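Local structure of yeast glycogen phosphorylase (Saccharomyces cerevisiae, 1YGP) at residues E611-Y624 against Y817-A829. The protein belongs to the carbohydrate phosphorylases of the GT-B clan and carries a bound pyridoxal-5'-phosphate. Numbering follows the deposited sequence.
Sequences EYKRQQLNVFGIIY and YYLVSDDFESYLA
Asp-823 OD2 is gripped by both terminal nitrogens of Arg-614, at 2.8 Å from NH1 and 2.9 Å from NH2. The oxygen lies in the guanidinium plane, yet the carboxylate is turned 81° against it: OD2 receives NH2 on its anti lone pair, whereas NH1 meets it from above the carboxylate plane. NH1 also donates to Tyr-818 O over 2.9 Å, in the carbonyl plane but tilted from that of the guanidinium. A bend at chi3 (-64°) turns the arginine tip into this corner; its NE bonds Ile-714 O, Leu-617 CD1 covers one guanidinium face, and Asp-823 OD1 accepts from Asn-761 N. Nearby, the Tyr-818 ring lays one face under the Glu-611 to Tyr-612 peptide, its CE1 3.6 Å from Tyr-612 CB.

Farther along, the helical stretches 615-624 and 820-829 cross at -55°, their axes 10.5 Å apart at closest approach. Phe-824 is a knob among Leu-617, Phe-620, Gly-621 and Tyr-624, entering edge-first with CE1 3.6 Å from Gly-621 N. Leu-617 CD2 touches the edge of the Phe-824 ring and Tyr-827 CD2, while Val-820 CG1 meets the edge of the Phe-620 ring, 3.7 Å from CD2. Leu-828 CD1 makes a CH-pi contact over the Tyr-624 face, and Tyr-827 OH bonds Glu-712.

A charged clasp near the start of both helices thus sits between the Tyr-818 ring packed on residues 611-612 and the apolar helix packing. With a carboxylate and a carbonyl oxygen around its tip, buried Arg-614 probably stays protonated, tying the start of helix 820-840 to the segment that follows strand 601-606.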
loop_
_atom_site.group_PDB
_atom_site.type_symbol
_atom_site.label_atom_id
_atom_site.label_comp_id
_atom_site.label_asym_id
_atom_site.label_seq_id
_atom_site.Cartn_x
_atom_site.Cartn_y
_atom_site.Cartn_z
ATOM N N GLU A 611 28.422 -20.794 12.103
ATOM C CA GLU A 611 29.653 -21.445 12.540
ATOM C C GLU A 611 30.528 -22.066 11.452
ATOM O O GLU A 611 31.748 -21.928 11.535
ATOM C CB GLU A 611 29.347 -22.532 13.524
ATOM C CG GLU A 611 28.842 -22.067 14.860
ATOM C CD GLU A 611 28.517 -23.278 15.707
ATOM O OE1 GLU A 611 27.407 -23.811 15.591
ATOM O OE2 GLU A 611 29.393 -23.690 16.468
ATOM N N TYR A 612 29.957 -22.718 10.417
ATOM C CA TYR A 612 30.758 -23.284 9.348
ATOM C C TYR A 612 31.419 -22.242 8.439
ATOM O O TYR A 612 32.299 -22.554 7.638
ATOM C CB TYR A 612 29.879 -24.250 8.524
ATOM C CG TYR A 612 29.113 -23.728 7.310
ATOM C CD1 TYR A 612 29.776 -23.561 6.091
ATOM C CD2 TYR A 612 27.764 -23.399 7.403
ATOM C CE1 TYR A 612 29.112 -23.057 4.979
ATOM C CE2 TYR A 612 27.090 -22.894 6.284
ATOM C CZ TYR A 612 27.772 -22.717 5.075
ATOM O OH TYR A 612 27.139 -22.141 3.984
ATOM N N LYS A 613 30.980 -20.985 8.454
ATOM C CA LYS A 613 31.620 -19.934 7.669
ATOM C C LYS A 613 32.840 -19.442 8.415
ATOM O O LYS A 613 33.588 -18.606 7.907
ATOM C CB LYS A 613 30.733 -18.743 7.472
ATOM C CG LYS A 613 29.467 -19.062 6.760
ATOM C CD LYS A 613 29.719 -19.122 5.302
ATOM C CE LYS A 613 28.340 -19.097 4.750
ATOM N NZ LYS A 613 28.394 -19.440 3.355
ATOM N N ARG A 614 32.976 -19.906 9.652
ATOM C CA ARG A 614 34.077 -19.643 10.535
ATOM C C ARG A 614 34.427 -18.189 10.760
ATOM O O ARG A 614 35.589 -17.789 10.812
ATOM C CB ARG A 614 35.277 -20.446 10.029
ATOM C CG ARG A 614 34.891 -21.912 10.092
ATOM C CD ARG A 614 36.106 -22.760 10.218
ATOM N NE ARG A 614 36.935 -22.626 9.038
ATOM C CZ ARG A 614 38.055 -23.347 8.861
ATOM N NH1 ARG A 614 38.440 -24.238 9.795
ATOM N NH2 ARG A 614 38.788 -23.164 7.742
ATOM N N GLN A 615 33.421 -17.343 10.986
ATOM C CA GLN A 615 33.682 -15.968 11.417
ATOM C C GLN A 615 34.443 -16.032 12.753
ATOM O O GLN A 615 35.293 -15.177 13.033
ATOM C CB GLN A 615 32.414 -15.164 11.690
ATOM C CG GLN A 615 31.673 -14.695 10.477
ATOM C CD GLN A 615 30.794 -15.730 9.805
ATOM O OE1 GLN A 615 30.428 -16.783 10.327
ATOM N NE2 GLN A 615 30.374 -15.417 8.603
ATOM N N GLN A 616 34.204 -17.071 13.579
ATOM C CA GLN A 616 34.885 -17.195 14.855
ATOM C C GLN A 616 36.370 -17.465 14.698
ATOM O O GLN A 616 37.140 -16.984 15.532
ATOM C CB GLN A 616 34.268 -18.299 15.735
ATOM C CG GLN A 616 34.413 -19.765 15.377
ATOM C CD GLN A 616 33.524 -20.248 14.258
ATOM O OE1 GLN A 616 32.997 -19.467 13.477
ATOM N NE2 GLN A 616 33.321 -21.542 14.124
ATOM N N LEU A 617 36.796 -18.143 13.613
ATOM C CA LEU A 617 38.209 -18.409 13.364
ATOM C C LEU A 617 38.828 -17.035 13.121
ATOM O O LEU A 617 39.862 -16.692 13.688
ATOM C CB LEU A 617 38.410 -19.274 12.106
ATOM C CG LEU A 617 39.636 -20.140 11.695
ATOM C CD1 LEU A 617 39.718 -20.019 10.200
ATOM C CD2 LEU A 617 40.986 -19.689 12.252
ATOM N N ASN A 618 38.166 -16.203 12.328
ATOM C CA ASN A 618 38.657 -14.877 11.997
ATOM C C ASN A 618 38.751 -13.995 13.228
ATOM O O ASN A 618 39.769 -13.315 13.417
ATOM C CB ASN A 618 37.724 -14.269 10.981
ATOM C CG ASN A 618 38.103 -12.891 10.482
ATOM O OD1 ASN A 618 39.132 -12.319 10.823
ATOM N ND2 ASN A 618 37.281 -12.280 9.653
ATOM N N VAL A 619 37.745 -14.046 14.117
ATOM C CA VAL A 619 37.773 -13.267 15.352
ATOM C C VAL A 619 38.894 -13.792 16.266
ATOM O O VAL A 619 39.668 -12.987 16.815
ATOM C CB VAL A 619 36.425 -13.337 16.144
ATOM C CG1 VAL A 619 36.415 -12.202 17.145
ATOM C CG2 VAL A 619 35.216 -13.057 15.300
ATOM N N PHE A 620 39.064 -15.116 16.422
ATOM C CA PHE A 620 40.129 -15.660 17.259
ATOM C C PHE A 620 41.491 -15.207 16.757
ATOM O O PHE A 620 42.403 -14.920 17.543
ATOM C CB PHE A 620 40.067 -17.187 17.287
ATOM C CG PHE A 620 38.811 -17.725 17.949
ATOM C CD1 PHE A 620 38.053 -16.953 18.829
ATOM C CD2 PHE A 620 38.372 -19.009 17.630
ATOM C CE1 PHE A 620 36.865 -17.462 19.370
ATOM C CE2 PHE A 620 37.187 -19.512 18.171
ATOM C CZ PHE A 620 36.431 -18.742 19.038
ATOM N N GLY A 621 41.615 -15.072 15.447
ATOM C CA GLY A 621 42.806 -14.518 14.862
ATOM C C GLY A 621 42.951 -13.051 15.252
ATOM O O GLY A 621 44.089 -12.650 15.523
ATOM N N ILE A 622 41.867 -12.235 15.307
ATOM C CA ILE A 622 41.980 -10.813 15.676
ATOM C C ILE A 622 42.439 -10.693 17.100
ATOM O O ILE A 622 43.447 -10.021 17.337
ATOM C CB ILE A 622 40.666 -9.980 15.589
ATOM C CG1 ILE A 622 40.277 -9.813 14.147
ATOM C CG2 ILE A 622 40.863 -8.576 16.160
ATOM C CD1 ILE A 622 39.104 -8.871 13.940
ATOM N N ILE A 623 41.719 -11.339 18.025
ATOM C CA ILE A 623 42.107 -11.314 19.423
ATOM C C ILE A 623 43.546 -11.773 19.555
ATOM O O ILE A 623 44.290 -11.035 20.201
ATOM C CB ILE A 623 41.209 -12.215 20.284
ATOM C CG1 ILE A 623 39.756 -11.762 20.224
ATOM C CG2 ILE A 623 41.678 -12.125 21.727
ATOM C CD1 ILE A 623 38.793 -12.737 20.918
ATOM N N TYR A 624 43.989 -12.877 18.929
ATOM C CA TYR A 624 45.381 -13.318 19.002
ATOM C C TYR A 624 46.331 -12.175 18.668
ATOM O O TYR A 624 47.199 -11.861 19.486
ATOM C CB TYR A 624 45.673 -14.489 18.034
ATOM C CG TYR A 624 47.175 -14.791 17.937
ATOM C CD1 TYR A 624 47.819 -15.510 18.950
ATOM C CD2 TYR A 624 47.922 -14.245 16.879
ATOM C CE1 TYR A 624 49.204 -15.665 18.907
ATOM C CE2 TYR A 624 49.303 -14.395 16.836
ATOM C CZ TYR A 624 49.935 -15.105 17.852
ATOM O OH TYR A 624 51.308 -15.259 17.798
ATOM N N TYR A 817 34.116 -29.604 15.739
ATOM C CA TYR A 817 33.622 -30.040 14.450
ATOM C C TYR A 817 33.972 -29.135 13.269
ATOM O O TYR A 817 33.946 -29.616 12.154
ATOM C CB TYR A 817 32.126 -30.190 14.570
ATOM C CG TYR A 817 31.455 -30.881 13.389
ATOM C CD1 TYR A 817 31.570 -32.267 13.219
ATOM C CD2 TYR A 817 30.696 -30.132 12.489
ATOM C CE1 TYR A 817 30.923 -32.910 12.158
ATOM C CE2 TYR A 817 30.051 -30.767 11.427
ATOM C CZ TYR A 817 30.161 -32.152 11.268
ATOM O OH TYR A 817 29.464 -32.773 10.247
ATOM N N TYR A 818 34.300 -27.844 13.361
ATOM C CA TYR A 818 34.602 -27.058 12.168
ATOM C C TYR A 818 36.081 -26.794 12.000
ATOM O O TYR A 818 36.491 -25.851 11.308
ATOM C CB TYR A 818 33.872 -25.734 12.225
ATOM C CG TYR A 818 32.381 -25.962 12.267
ATOM C CD1 TYR A 818 31.723 -26.364 11.116
ATOM C CD2 TYR A 818 31.697 -25.821 13.475
ATOM C CE1 TYR A 818 30.363 -26.632 11.186
ATOM C CE2 TYR A 818 30.333 -26.092 13.543
ATOM C CZ TYR A 818 29.683 -26.491 12.393
ATOM O OH TYR A 818 28.328 -26.716 12.426
ATOM N N LEU A 819 36.903 -27.586 12.700
ATOM C CA LEU A 819 38.349 -27.532 12.591
ATOM C C LEU A 819 39.007 -26.170 12.816
ATOM O O LEU A 819 39.993 -25.814 12.159
ATOM C CB LEU A 819 38.765 -28.089 11.211
ATOM C CG LEU A 819 38.729 -29.585 10.865
ATOM C CD1 LEU A 819 37.364 -30.181 11.131
ATOM C CD2 LEU A 819 39.024 -29.758 9.367
ATOM N N VAL A 820 38.550 -25.411 13.811
ATOM C CA VAL A 820 39.205 -24.140 14.114
ATOM C C VAL A 820 40.635 -24.380 14.619
ATOM O O VAL A 820 41.584 -23.758 14.135
ATOM C CB VAL A 820 38.390 -23.344 15.177
ATOM C CG1 VAL A 820 39.136 -22.102 15.676
ATOM C CG2 VAL A 820 37.105 -22.857 14.515
ATOM N N SER A 821 40.813 -25.328 15.547
ATOM C CA SER A 821 42.111 -25.641 16.118
ATOM C C SER A 821 43.134 -26.028 15.061
ATOM O O SER A 821 44.286 -25.565 15.063
ATOM C CB SER A 821 42.000 -26.800 17.099
ATOM O OG SER A 821 40.670 -27.144 17.512
ATOM N N ASP A 822 42.624 -26.810 14.100
ATOM C CA ASP A 822 43.481 -27.391 13.076
ATOM C C ASP A 822 44.046 -26.343 12.141
ATOM O O ASP A 822 45.249 -26.306 11.843
ATOM C CB ASP A 822 42.691 -28.424 12.283
ATOM C CG ASP A 822 42.083 -29.467 13.218
ATOM O OD1 ASP A 822 42.779 -30.398 13.631
ATOM O OD2 ASP A 822 40.910 -29.330 13.553
ATOM N N ASP A 823 43.164 -25.420 11.756
ATOM C CA ASP A 823 43.578 -24.399 10.826
ATOM C C ASP A 823 44.147 -23.161 11.486
ATOM O O ASP A 823 44.747 -22.350 10.770
ATOM C CB ASP A 823 42.372 -24.057 9.930
ATOM C CG ASP A 823 41.872 -25.217 9.075
ATOM O OD1 ASP A 823 42.557 -26.228 8.906
ATOM O OD2 ASP A 823 40.781 -25.116 8.547
ATOM N N PHE A 824 44.097 -23.009 12.816
ATOM C CA PHE A 824 44.498 -21.750 13.440
ATOM C C PHE A 824 45.909 -21.290 13.109
ATOM O O PHE A 824 46.116 -20.166 12.638
ATOM C CB PHE A 824 44.370 -21.817 14.968
ATOM C CG PHE A 824 44.290 -20.413 15.569
ATOM C CD1 PHE A 824 43.257 -19.546 15.180
ATOM C CD2 PHE A 824 45.261 -19.969 16.476
ATOM C CE1 PHE A 824 43.205 -18.241 15.691
ATOM C CE2 PHE A 824 45.189 -18.660 16.975
ATOM C CZ PHE A 824 44.168 -17.789 16.586
ATOM N N GLU A 825 46.890 -22.176 13.262
ATOM C CA GLU A 825 48.266 -21.815 12.992
ATOM C C GLU A 825 48.563 -21.478 11.540
ATOM O O GLU A 825 49.303 -20.535 11.261
ATOM C CB GLU A 825 49.152 -22.954 13.479
ATOM C CG GLU A 825 49.603 -22.746 14.930
ATOM C CD GLU A 825 50.346 -21.423 15.122
ATOM O OE1 GLU A 825 51.383 -21.216 14.480
ATOM O OE2 GLU A 825 49.873 -20.593 15.902
ATOM N N SER A 826 47.935 -22.206 10.617
ATOM C CA SER A 826 48.095 -22.009 9.193
ATOM C C SER A 826 47.506 -20.654 8.855
ATOM O O SER A 826 48.167 -19.855 8.180
ATOM C CB SER A 826 47.363 -23.139 8.473
ATOM O OG SER A 826 47.416 -23.168 7.043
ATOM N N TYR A 827 46.298 -20.358 9.353
ATOM C CA TYR A 827 45.624 -19.081 9.156
ATOM C C TYR A 827 46.508 -17.913 9.587
ATOM O O TYR A 827 46.743 -16.959 8.830
ATOM C CB TYR A 827 44.322 -19.102 9.953
ATOM C CG TYR A 827 43.509 -17.824 9.840
ATOM C CD1 TYR A 827 42.996 -17.426 8.602
ATOM C CD2 TYR A 827 43.280 -17.053 10.975
ATOM C CE1 TYR A 827 42.258 -16.255 8.494
ATOM C CE2 TYR A 827 42.537 -15.883 10.873
ATOM C CZ TYR A 827 42.036 -15.491 9.632
ATOM O OH TYR A 827 41.352 -14.299 9.502
ATOM N N LEU A 828 47.024 -17.972 10.801
ATOM C CA LEU A 828 47.941 -16.950 11.262
ATOM C C LEU A 828 49.210 -16.839 10.390
ATOM O O LEU A 828 49.635 -15.717 10.057
ATOM C CB LEU A 828 48.319 -17.256 12.689
ATOM C CG LEU A 828 47.221 -17.327 13.724
ATOM C CD1 LEU A 828 47.860 -17.687 15.049
ATOM C CD2 LEU A 828 46.481 -16.011 13.820
ATOM N N ALA A 829 49.798 -17.946 9.930
ATOM C CA ALA A 829 50.972 -17.903 9.074
ATOM C C ALA A 829 50.724 -17.201 7.749
ATOM O O ALA A 829 51.512 -16.375 7.283
ATOM C CB ALA A 829 51.441 -19.301 8.768
#